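Side-chain contacts in oligoribonuclease (Colwellia psychrerythraea, PDB 6A4D), which hydrolyses small RNAs as an exonuclease of the RNase H clan, probably shortening them to single nucleotides: residues N62-C65 with I66-G70; Q53-D56 with V57-M61; A5-D8 with S9-I12. The protein carries 1 engineered substitution. All blocks are in the same frame, centred on the assembly; numbering follows the deposited sequence.

Contact 1: N62-C65 with I66-G70; sequences NPWC and IEHHG. With 9RC (5'-O-[(S)-hydroxy(4-nitrophenoxy)phosphoryl]thymidine), chain D.
Asn62 is the N-cap of helix 63-72: its OD1 accepts from Cys65 N at 2.8 Å, the donor close to the line of the side-chain carbonyl (173°), while its backbone O takes the N-H of Ile66 in an ordinary helical bond. With CG tucked between the backbone N and the carbonyl carbon (chi1 74°), the amide folds back over the helix start and turns to the nucleotide, where Asn62 ND2 gives a nearly straight bond of 3.1 Å to OAJ of the thymine. Pro63 O receives Glu67 N and also meets the CG1 branch of Ile66. Trp64 O is gripped by two donors, His68 N at 2.7 Å and His68 ND1 at 3.0 Å, the second from above the carbonyl plane. The indole lies between His68, whose ND1 sits over one face, and the thymine, whose CAL sits over the opposite face. Its edge points at the face of His69 in an offset edge-to-face pair, planes at 90°. Cys65 O holds His69 N, and His69 NE2 adds a weak bond of 3.2 Å to the sugar oxygen OAK. Glu17, Met18 and Lys157 bind the ligand too, and this aromatic cluster on a capped helix forms a wall of the nucleotide pocket.

Contact 2: Q53-D56 with V57-M61; sequences QTDD and VLDNM
Gln53 and Val57 make the apolar part of this helix start. The Gln53 CB lies 3.8 Å from Val57 CG1, and because the glutamine chain bends at chi2 (-73°), Gln53 OE1 comes back to within 4.0 Å of Val57 CG2 as well; Gln53 NE2, at the other corner of the amide, donates to Ile28 O. Leu58 adds its CG, 4.3 Å from Gln53 CB. Among the hydrogen bonds, the side-chain one is the cap: Thr54 precedes helix 55-59, and its OG1 accepts from Val57 N at 3.2 Å in a fairly straight bond (162°). The threonine and valine side chains cross at about a right angle. Backbone bonds from Leu58 N to Thr54 O and from Asp59 N to Asp55 O continue the turn, and a weak one runs from Asn60 N to Asp56 O. The charged pair is Asp55 and Asp59, one turn apart, with Asp55 OD1 4.9 Å from Asp59 OD2. Each forms a salt bridge to Arg79, which would probably offset the likeness of their charges. Through Arg79, and through Leu58 packed on Thr75 and Cys78, the short helix is fastened to helix 74-80, while Gln53, Leu58 and Met61 touch Leu29 of strand 28-36.

Contact 3: A5-D8 with S9-I12; sequences AGND and SNLI
A type I beta turn from Asn7 to Asn10 leads the chain into strand 11-18, and an Asx turn is built on its first residue. The backbone O of Asn7 accepts from Asn10 N at 3.0 Å, the donor standing above the carbonyl plane, and its side-chain OD1 accepts from Ser9 N at 2.7 Å, tilted 28° from the amide plane. The extended chi1 of Asn7 (-180°) carries the amide forward beside the turn instead of back along the chain. Ser9 OG also lies 3.2 Å from Asn7 OD1, but where its proton goes is not settled, Ser38 OG being a weak partner too. Asn10 packs its side chain under the turn, CG 3.3 Å from Asn7 O and ND2 3.6 Å from Asn7 CB. Replacing Asn7 by an alanine would probably leave Ser9 N without its side-chain acceptor and the turn freer to open. The turn also serves the dimer, for Ser9 O accepts from Arg146 NE of the second subunit. A single asparagine thus supplies acceptors to two successive backbone N-H groups, those of Ser9 and Asn10, while Asn10 ND2 goes to Trp99 O and Met4 O and Ser9 O to the neighbouring subunit.

Contacts 1 and 2 follow one another in the chain and touch, their centres 11 Å apart. Ile66 CG2 rests 3.8 Å from both Leu58 O and Met61 CG, and His69 CB lies 4.2 Å from Met61 CE, so the side chains of helix 63-72 pack on Leu58 of helix 55-59 and on Met61 in the loop that follows it. Contact 1 meets the bound nucleotide directly, whereas contact 2 stands behind it, the Leu58 side chain about 11 Å from the ligand. Contact 3 lies across the chain's centre from both, with centres 35 Å from contact 1 and 37 Å from contact 2 and nearest atoms about 20 Å away; it is the one of the three that reaches the second subunit. All three illustrate one principle: side-chain oxygens of Asn62, Thr54 and Asn7 accept nearby backbone N-H groups where a turn or helix begins.

Contact 1: N62-C65 with I66-G70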
ATOM      1  N   ASN A  62      19.916 -11.818  -3.817  1.00 62.36           N
ATOM      2  CA  ASN A  62      19.297 -13.152  -4.000  1.00 60.41           C
ATOM      3  C   ASN A  62      19.378 -13.709  -5.459  1.00 69.49           C
ATOM      4  O   ASN A  62      19.780 -12.972  -6.388  1.00 62.76           O
ATOM      5  CB  ASN A  62      17.881 -13.194  -3.410  1.00 62.83           C
ATOM      6  CG  ASN A  62      16.848 -12.441  -4.240  1.00 61.92           C
ATOM      7  OD1 ASN A  62      17.001 -12.227  -5.459  1.00 58.67           O
ATOM      8  ND2 ASN A  62      15.750 -12.078  -3.579  1.00 50.28           N
ATOM      9  N   PRO A  63      19.083 -15.027  -5.662  1.00 76.12           N
ATOM     10  CA  PRO A  63      19.338 -15.594  -7.027  1.00 67.76           C
ATOM     11  C   PRO A  63      18.404 -15.067  -8.136  1.00 64.43           C
ATOM     12  O   PRO A  63      18.848 -14.868  -9.286  1.00 53.33           O
ATOM     13  CB  PRO A  63      19.167 -17.104  -6.836  1.00 70.36           C
ATOM     14  CG  PRO A  63      19.323 -17.336  -5.364  1.00 80.34           C
ATOM     15  CD  PRO A  63      18.834 -16.094  -4.666  1.00 78.92           C
ATOM     16  N   TRP A  64      17.130 -14.840  -7.785  1.00 59.49           N
ATOM     17  CA  TRP A  64      16.198 -14.108  -8.656  1.00 58.47           C
ATOM     18  C   TRP A  64      16.885 -12.854  -9.178  1.00 63.86           C
ATOM     19  O   TRP A  64      16.929 -12.630 -10.420  1.00 54.28           O
ATOM     20  CB  TRP A  64      14.934 -13.719  -7.902  1.00 58.21           C
ATOM     21  CG  TRP A  64      13.838 -13.235  -8.807  1.00 69.55           C
ATOM     22  CD1 TRP A  64      12.850 -13.995  -9.378  1.00 70.67           C
ATOM     23  CD2 TRP A  64      13.608 -11.891  -9.242  1.00 69.64           C
ATOM     24  NE1 TRP A  64      12.016 -13.206 -10.137  1.00 70.45           N
ATOM     25  CE2 TRP A  64      12.459 -11.911 -10.081  1.00 75.19           C
ATOM     26  CE3 TRP A  64      14.262 -10.674  -9.017  1.00 67.29           C
ATOM     27  CZ2 TRP A  64      11.946 -10.751 -10.696  1.00 72.36           C
ATOM     28  CZ3 TRP A  64      13.749  -9.521  -9.632  1.00 70.63           C
ATOM     29  CH2 TRP A  64      12.599  -9.572 -10.458  1.00 66.07           C
ATOM     30  N   CYS A  65      17.473 -12.080  -8.241  1.00 54.04           N
ATOM     31  CA  CYS A  65      18.032 -10.801  -8.600  1.00 52.61           C
ATOM     32  C   CYS A  65      19.256 -10.908  -9.484  1.00 52.83           C
ATOM     33  O   CYS A  65      19.368 -10.151 -10.452  1.00 48.54           O
ATOM     34  CB  CYS A  65      18.301  -9.919  -7.374  1.00 58.21           C
ATOM     35  SG  CYS A  65      16.828  -9.336  -6.497  1.00 58.48           S
ATOM     36  N   ILE A  66      20.200 -11.808  -9.182  1.00 65.07           N
ATOM     37  CA  ILE A  66      21.399 -11.897 -10.071  1.00 70.92           C
ATOM     38  C   ILE A  66      20.902 -12.374 -11.432  1.00 65.96           C
ATOM     39  O   ILE A  66      21.346 -11.865 -12.452  1.00 62.90           O
ATOM     40  CB  ILE A  66      22.578 -12.779  -9.553  1.00 77.89           C
ATOM     41  CG1 ILE A  66      22.154 -14.231  -9.337  1.00 79.60           C
ATOM     42  CG2 ILE A  66      23.186 -12.212  -8.268  1.00 81.22           C
ATOM     43  CD1 ILE A  66      23.263 -15.111  -8.813  1.00 84.38           C
ATOM     44  N   GLU A  67      19.921 -13.282 -11.413  1.00 57.42           N
ATOM     45  CA  GLU A  67      19.280 -13.751 -12.642  1.00 64.87           C
ATOM     46  C   GLU A  67      18.678 -12.550 -13.406  1.00 64.26           C
ATOM     47  O   GLU A  67      19.312 -12.104 -14.368  1.00 63.55           O
ATOM     48  CB  GLU A  67      18.271 -14.882 -12.356  1.00 66.54           C
ATOM     49  CG  GLU A  67      18.173 -15.969 -13.429  1.00 73.77           C
ATOM     50  CD  GLU A  67      17.337 -15.583 -14.641  1.00 81.23           C
ATOM     51  OE1 GLU A  67      16.449 -14.712 -14.516  1.00 87.88           O
ATOM     52  OE2 GLU A  67      17.559 -16.162 -15.729  1.00 82.20           O
ATOM     53  N   HIS A  68      17.557 -11.966 -12.943  1.00 57.49           N
ATOM     54  CA  HIS A  68      16.850 -10.906 -13.719  1.00 62.92           C
ATOM     55  C   HIS A  68      17.578  -9.577 -13.897  1.00 60.34           C
ATOM     56  O   HIS A  68      17.500  -8.973 -14.974  1.00 55.86           O
ATOM     57  CB  HIS A  68      15.452 -10.673 -13.180  1.00 65.50           C
ATOM     58  CG  HIS A  68      14.594 -11.895 -13.269  1.00 81.47           C
ATOM     59  ND1 HIS A  68      14.542 -12.840 -12.265  1.00 84.67           N
ATOM     60  CD2 HIS A  68      13.812 -12.363 -14.271  1.00 85.88           C
ATOM     61  CE1 HIS A  68      13.730 -13.818 -12.630  1.00 91.66           C
ATOM     62  NE2 HIS A  68      13.273 -13.552 -13.842  1.00 90.55           N
ATOM     63  N   HIS A  69      18.303  -9.108 -12.880  1.00 57.88           N
ATOM     64  CA  HIS A  69      19.065  -7.861 -13.056  1.00 54.50           C
ATOM     65  C   HIS A  69      20.317  -8.087 -13.819  1.00 55.31           C
ATOM     66  O   HIS A  69      20.767  -7.172 -14.545  1.00 53.48           O
ATOM     67  CB  HIS A  69      19.382  -7.194 -11.728  1.00 57.20           C
ATOM     68  CG  HIS A  69      18.153  -6.807 -10.978  1.00 53.52           C
ATOM     69  ND1 HIS A  69      18.081  -6.804  -9.603  1.00 57.32           N
ATOM     70  CD2 HIS A  69      16.927  -6.460 -11.426  1.00 47.53           C
ATOM     71  CE1 HIS A  69      16.858  -6.456  -9.239  1.00 54.79           C
ATOM     72  NE2 HIS A  69      16.140  -6.242 -10.326  1.00 50.23           N
ATOM     73  N   GLY A  70      20.897  -9.288 -13.649  1.00 61.53           N
ATOM     74  CA  GLY A  70      21.930  -9.770 -14.573  1.00 63.12           C
ATOM     75  C   GLY A  70      21.334  -9.738 -15.970  1.00 62.27           C
ATOM     76  O   GLY A  70      21.761  -8.945 -16.803  1.00 62.24           O
TER
HETATM   77  OAJ 9RC D 202      13.805 -10.337  -5.247  1.00 58.94           O
HETATM   78  CAE 9RC D 202      12.772 -10.383  -5.913  1.00 71.68           C
HETATM   79  NAI 9RC D 202      12.273 -11.632  -6.297  1.00 77.77           N
HETATM   80  CAL 9RC D 202      11.116 -11.744  -7.046  1.00 76.95           C
HETATM   81  OAS 9RC D 202      10.744 -12.861  -7.385  1.00 98.47           O
HETATM   82  CAT 9RC D 202      10.416 -10.607  -7.419  1.00 73.85           C
HETATM   83  CAU 9RC D 202       9.241 -10.714  -8.184  1.00 70.48           C
HETATM   84  CAF 9RC D 202      10.915  -9.380  -7.009  1.00 65.29           C
HETATM   85  NAB 9RC D 202      12.101  -9.263  -6.246  1.00 66.38           N
HETATM   86  CAA 9RC D 202      12.640  -7.924  -5.806  1.00 57.33           C
HETATM   87  OAC 9RC D 202      11.619  -6.927  -5.917  1.00 56.91           O
HETATM   88  CAD 9RC D 202      13.780  -7.429  -6.669  1.00 53.09           C
HETATM   89  CAH 9RC D 202      13.077  -6.526  -7.637  1.00 50.63           C
HETATM   90  OAK 9RC D 202      13.903  -5.490  -8.132  1.00 46.11           O
HETATM   91  CAG 9RC D 202      12.066  -5.890  -6.787  1.00 56.52           C
HETATM   92  CAR 9RC D 202      10.921  -5.265  -7.667  1.00 66.67           C
HETATM   93  OAQ 9RC D 202      10.115  -6.246  -8.407  1.00 74.46           O
HETATM   94  PAP 9RC D 202       9.878  -6.138 -10.050  1.00 83.43           P
HETATM   95  OAO 9RC D 202       9.046  -4.952 -10.427  1.00 94.50           O
HETATM   96  OAN 9RC D 202      11.372  -6.049 -10.601  1.00 79.32           O
HETATM   97  OAM 9RC D 202       9.351  -7.522 -10.671  1.00 92.12           O
HETATM   98  CAV 9RC D 202       8.106  -7.842 -11.137  1.00108.86           C
HETATM   99  CAW 9RC D 202       7.821  -9.211 -11.121  1.00114.20           C
HETATM  100  CAY 9RC D 202       6.599  -9.686 -11.577  1.00119.08           C
HETATM  101  CBA 9RC D 202       5.645  -8.780 -12.049  1.00120.80           C
HETATM  102  NBB 9RC D 202       4.488  -9.275 -12.482  1.00115.89           N
HETATM  103  OBD 9RC D 202       3.294  -9.234 -11.594  1.00 81.96           O
HETATM  104  OBC 9RC D 202       4.475  -9.912 -13.844  1.00129.62           O
HETATM  105  CAZ 9RC D 202       5.914  -7.397 -12.081  1.00118.00           C
HETATM  106  CAX 9RC D 202       7.147  -6.923 -11.627  1.00111.01           C

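Contact 2: Q53-D56 with V57-M61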
ATOM      1  N   GLN A  53      26.467   0.686  -6.536  1.00 42.27           N
ATOM      2  CA  GLN A  53      26.676  -0.272  -5.512  1.00 46.37           C
ATOM      3  C   GLN A  53      28.002  -0.950  -5.844  1.00 46.65           C
ATOM      4  O   GLN A  53      28.389  -1.103  -7.018  1.00 47.68           O
ATOM      5  CB  GLN A  53      25.520  -1.279  -5.503  1.00 52.57           C
ATOM      6  CG  GLN A  53      24.130  -0.660  -5.277  1.00 50.84           C
ATOM      7  CD  GLN A  53      23.904  -0.198  -3.851  1.00 51.61           C
ATOM      8  OE1 GLN A  53      24.754  -0.364  -3.018  1.00 53.49           O
ATOM      9  NE2 GLN A  53      22.733   0.346  -3.557  1.00 55.07           N
ATOM     10  N   THR A  54      28.720  -1.341  -4.809  1.00 51.16           N
ATOM     11  CA  THR A  54      29.978  -2.080  -5.006  1.00 57.70           C
ATOM     12  C   THR A  54      29.707  -3.465  -5.612  1.00 61.41           C
ATOM     13  O   THR A  54      28.553  -3.903  -5.726  1.00 70.62           O
ATOM     14  CB  THR A  54      30.638  -2.344  -3.664  1.00 51.39           C
ATOM     15  OG1 THR A  54      29.736  -3.150  -2.913  1.00 48.35           O
ATOM     16  CG2 THR A  54      30.949  -1.027  -2.907  1.00 54.31           C
ATOM     17  N   ASP A  55      30.780  -4.174  -5.929  1.00 68.60           N
ATOM     18  CA  ASP A  55      30.704  -5.604  -6.262  1.00 69.07           C
ATOM     19  C   ASP A  55      30.295  -6.482  -5.085  1.00 62.92           C
ATOM     20  O   ASP A  55      29.596  -7.472  -5.266  1.00 62.68           O
ATOM     21  CB  ASP A  55      32.035  -6.096  -6.829  1.00 70.83           C
ATOM     22  CG  ASP A  55      32.365  -5.472  -8.172  1.00 71.63           C
ATOM     23  OD1 ASP A  55      31.459  -4.894  -8.811  1.00 68.69           O
ATOM     24  OD2 ASP A  55      33.542  -5.558  -8.598  1.00 81.10           O
ATOM     25  N   ASP A  56      30.702  -6.149  -3.874  1.00 66.05           N
ATOM     26  CA  ASP A  56      30.204  -6.921  -2.736  1.00 69.75           C
ATOM     27  C   ASP A  56      28.698  -7.025  -2.855  1.00 68.53           C
ATOM     28  O   ASP A  56      28.130  -8.117  -2.784  1.00 60.25           O
ATOM     29  CB  ASP A  56      30.518  -6.274  -1.393  1.00 73.65           C
ATOM     30  CG  ASP A  56      29.734  -6.919  -0.256  1.00 74.87           C
ATOM     31  OD1 ASP A  56      29.873  -8.135  -0.119  1.00 83.40           O
ATOM     32  OD2 ASP A  56      28.963  -6.246   0.475  1.00 73.32           O
ATOM     33  N   VAL A  57      28.057  -5.871  -3.058  1.00 64.03           N
ATOM     34  CA  VAL A  57      26.609  -5.830  -3.040  1.00 57.93           C
ATOM     35  C   VAL A  57      26.038  -6.626  -4.205  1.00 52.42           C
ATOM     36  O   VAL A  57      25.212  -7.510  -3.999  1.00 44.01           O
ATOM     37  CB  VAL A  57      26.068  -4.380  -3.031  1.00 60.58           C
ATOM     38  CG1 VAL A  57      24.576  -4.337  -3.369  1.00 56.80           C
ATOM     39  CG2 VAL A  57      26.315  -3.779  -1.665  1.00 56.67           C
ATOM     40  N   LEU A  58      26.496  -6.328  -5.409  1.00 45.86           N
ATOM     41  CA  LEU A  58      25.835  -6.846  -6.589  1.00 55.01           C
ATOM     42  C   LEU A  58      25.917  -8.372  -6.661  1.00 64.31           C
ATOM     43  O   LEU A  58      24.904  -9.062  -6.902  1.00 67.92           O
ATOM     44  CB  LEU A  58      26.402  -6.187  -7.839  1.00 52.99           C
ATOM     45  CG  LEU A  58      25.952  -4.723  -7.970  1.00 56.26           C
ATOM     46  CD1 LEU A  58      26.693  -4.088  -9.146  1.00 55.07           C
ATOM     47  CD2 LEU A  58      24.417  -4.572  -8.104  1.00 51.55           C
ATOM     48  N   ASP A  59      27.096  -8.889  -6.329  1.00 66.32           N
ATOM     49  CA  ASP A  59      27.376 -10.324  -6.417  1.00 64.03           C
ATOM     50  C   ASP A  59      26.716 -11.204  -5.341  1.00 60.03           C
ATOM     51  O   ASP A  59      26.672 -12.410  -5.544  1.00 56.23           O
ATOM     52  CB  ASP A  59      28.883 -10.545  -6.460  1.00 63.17           C
ATOM     53  CG  ASP A  59      29.559  -9.709  -7.535  1.00 69.37           C
ATOM     54  OD1 ASP A  59      28.828  -9.095  -8.351  1.00 75.90           O
ATOM     55  OD2 ASP A  59      30.815  -9.630  -7.563  1.00 76.87           O
ATOM     56  N   ASN A  60      26.181 -10.616  -4.259  1.00 53.13           N
ATOM     57  CA  ASN A  60      25.538 -11.376  -3.166  1.00 59.13           C
ATOM     58  C   ASN A  60      24.056 -11.070  -2.882  1.00 62.16           C
ATOM     59  O   ASN A  60      23.542 -11.468  -1.828  1.00 53.40           O
ATOM     60  CB  ASN A  60      26.350 -11.173  -1.892  1.00 68.70           C
ATOM     61  CG  ASN A  60      27.768 -11.683  -2.041  1.00 71.48           C
ATOM     62  OD1 ASN A  60      28.722 -10.910  -2.081  1.00 73.31           O
ATOM     63  ND2 ASN A  60      27.904 -12.996  -2.173  1.00 75.66           N
ATOM     64  N   MET A  61      23.373 -10.362  -3.803  1.00 65.99           N
ATOM     65  CA  MET A  61      21.881 -10.264  -3.775  1.00 63.63           C
ATOM     66  C   MET A  61      21.210 -11.637  -4.081  1.00 63.99           C
ATOM     67  O   MET A  61      21.883 -12.544  -4.551  1.00 62.39           O
ATOM     68  CB  MET A  61      21.398  -9.163  -4.740  1.00 65.82           C
ATOM     69  CG  MET A  61      21.702  -9.309  -6.235  1.00 64.07           C
ATOM     70  SD  MET A  61      21.626  -7.716  -7.096  1.00 60.84           S
ATOM     71  CE  MET A  61      22.227  -7.986  -8.764  1.00 56.36           C
TER

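Contact 3: A5-D8 with S9-I12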
ATOM      1  N   ALA A   5       2.165  21.950 -15.000  1.00 56.80           N
ATOM      2  CA  ALA A   5       3.076  21.974 -13.845  1.00 56.67           C
ATOM      3  C   ALA A   5       2.454  22.702 -12.680  1.00 55.16           C
ATOM      4  O   ALA A   5       1.874  23.764 -12.830  1.00 61.03           O
ATOM      5  CB  ALA A   5       4.429  22.596 -14.201  1.00 57.28           C
ATOM      6  N   GLY A   6       2.520  22.084 -11.516  1.00 49.98           N
ATOM      7  CA  GLY A   6       2.056  22.695 -10.301  1.00 45.70           C
ATOM      8  C   GLY A   6       0.617  22.392  -9.962  1.00 44.27           C
ATOM      9  O   GLY A   6       0.145  22.793  -8.883  1.00 45.83           O
ATOM     10  N   ASN A   7      -0.090  21.681 -10.835  1.00 42.69           N
ATOM     11  CA  ASN A   7      -1.528  21.406 -10.608  1.00 42.39           C
ATOM     12  C   ASN A   7      -1.740  20.407  -9.477  1.00 41.09           C
ATOM     13  O   ASN A   7      -1.205  19.334  -9.476  1.00 49.64           O
ATOM     14  CB  ASN A   7      -2.140  20.824 -11.889  1.00 51.48           C
ATOM     15  CG  ASN A   7      -3.622  20.517 -11.744  1.00 54.88           C
ATOM     16  OD1 ASN A   7      -4.080  20.091 -10.687  1.00 53.46           O
ATOM     17  ND2 ASN A   7      -4.376  20.738 -12.806  1.00 60.14           N
ATOM     18  N   ASP A   8      -2.584  20.746  -8.546  1.00 42.95           N
ATOM     19  CA  ASP A   8      -2.804  19.960  -7.361  1.00 47.14           C
ATOM     20  C   ASP A   8      -3.297  18.512  -7.589  1.00 44.82           C
ATOM     21  O   ASP A   8      -3.320  17.766  -6.656  1.00 41.37           O
ATOM     22  CB  ASP A   8      -3.838  20.671  -6.474  1.00 54.88           C
ATOM     23  CG  ASP A   8      -3.278  21.923  -5.803  1.00 66.95           C
ATOM     24  OD1 ASP A   8      -2.445  22.634  -6.441  1.00 69.49           O
ATOM     25  OD2 ASP A   8      -3.687  22.195  -4.635  1.00 71.01           O
ATOM     26  N   SER A   9      -3.743  18.160  -8.787  1.00 40.01           N
ATOM     27  CA  SER A   9      -4.325  16.909  -9.023  1.00 39.97           C
ATOM     28  C   SER A   9      -3.349  16.029  -9.807  1.00 37.43           C
ATOM     29  O   SER A   9      -3.627  14.879 -10.056  1.00 35.34           O
ATOM     30  CB  SER A   9      -5.711  17.120  -9.646  1.00 39.01           C
ATOM     31  OG  SER A   9      -5.647  17.316 -11.034  1.00 48.99           O
ATOM     32  N   ASN A  10      -2.144  16.519 -10.075  1.00 38.81           N
ATOM     33  CA  ASN A  10      -1.130  15.684 -10.706  1.00 35.72           C
ATOM     34  C   ASN A  10      -0.728  14.415  -9.862  1.00 32.21           C
ATOM     35  O   ASN A  10      -0.692  14.421  -8.665  1.00 27.75           O
ATOM     36  CB  ASN A  10       0.076  16.509 -11.062  1.00 34.04           C
ATOM     37  CG  ASN A  10      -0.228  17.588 -12.097  1.00 41.63           C
ATOM     38  OD1 ASN A  10      -1.219  17.505 -12.872  1.00 43.56           O
ATOM     39  ND2 ASN A  10       0.627  18.599 -12.133  1.00 42.88           N
ATOM     40  N   LEU A  11      -0.445  13.340 -10.553  1.00 31.47           N
ATOM     41  CA  LEU A  11      -0.037  12.121  -9.932  1.00 34.76           C
ATOM     42  C   LEU A  11       1.456  11.842 -10.140  1.00 32.20           C
ATOM     43  O   LEU A  11       1.953  11.927 -11.261  1.00 30.18           O
ATOM     44  CB  LEU A  11      -0.905  10.999 -10.484  1.00 29.56           C
ATOM     45  CG  LEU A  11      -2.372  11.167 -10.178  1.00 33.43           C
ATOM     46  CD1 LEU A  11      -3.118  10.176 -11.067  1.00 31.66           C
ATOM     47  CD2 LEU A  11      -2.628  10.964  -8.678  1.00 36.04           C
ATOM     48  N   ILE A  12       2.125  11.414  -9.068  1.00 35.69           N
ATOM     49  CA  ILE A  12       3.542  10.893  -9.106  1.00 30.13           C
ATOM     50  C   ILE A  12       3.605   9.367  -9.152  1.00 28.88           C
ATOM     51  O   ILE A  12       3.205   8.654  -8.172  1.00 29.51           O
ATOM     52  CB  ILE A  12       4.322  11.359  -7.876  1.00 34.05           C
ATOM     53  CG1 ILE A  12       4.241  12.896  -7.746  1.00 36.57           C
ATOM     54  CG2 ILE A  12       5.775  10.911  -8.013  1.00 34.64           C
ATOM     55  CD1 ILE A  12       5.055  13.493  -6.594  1.00 41.00           C
TER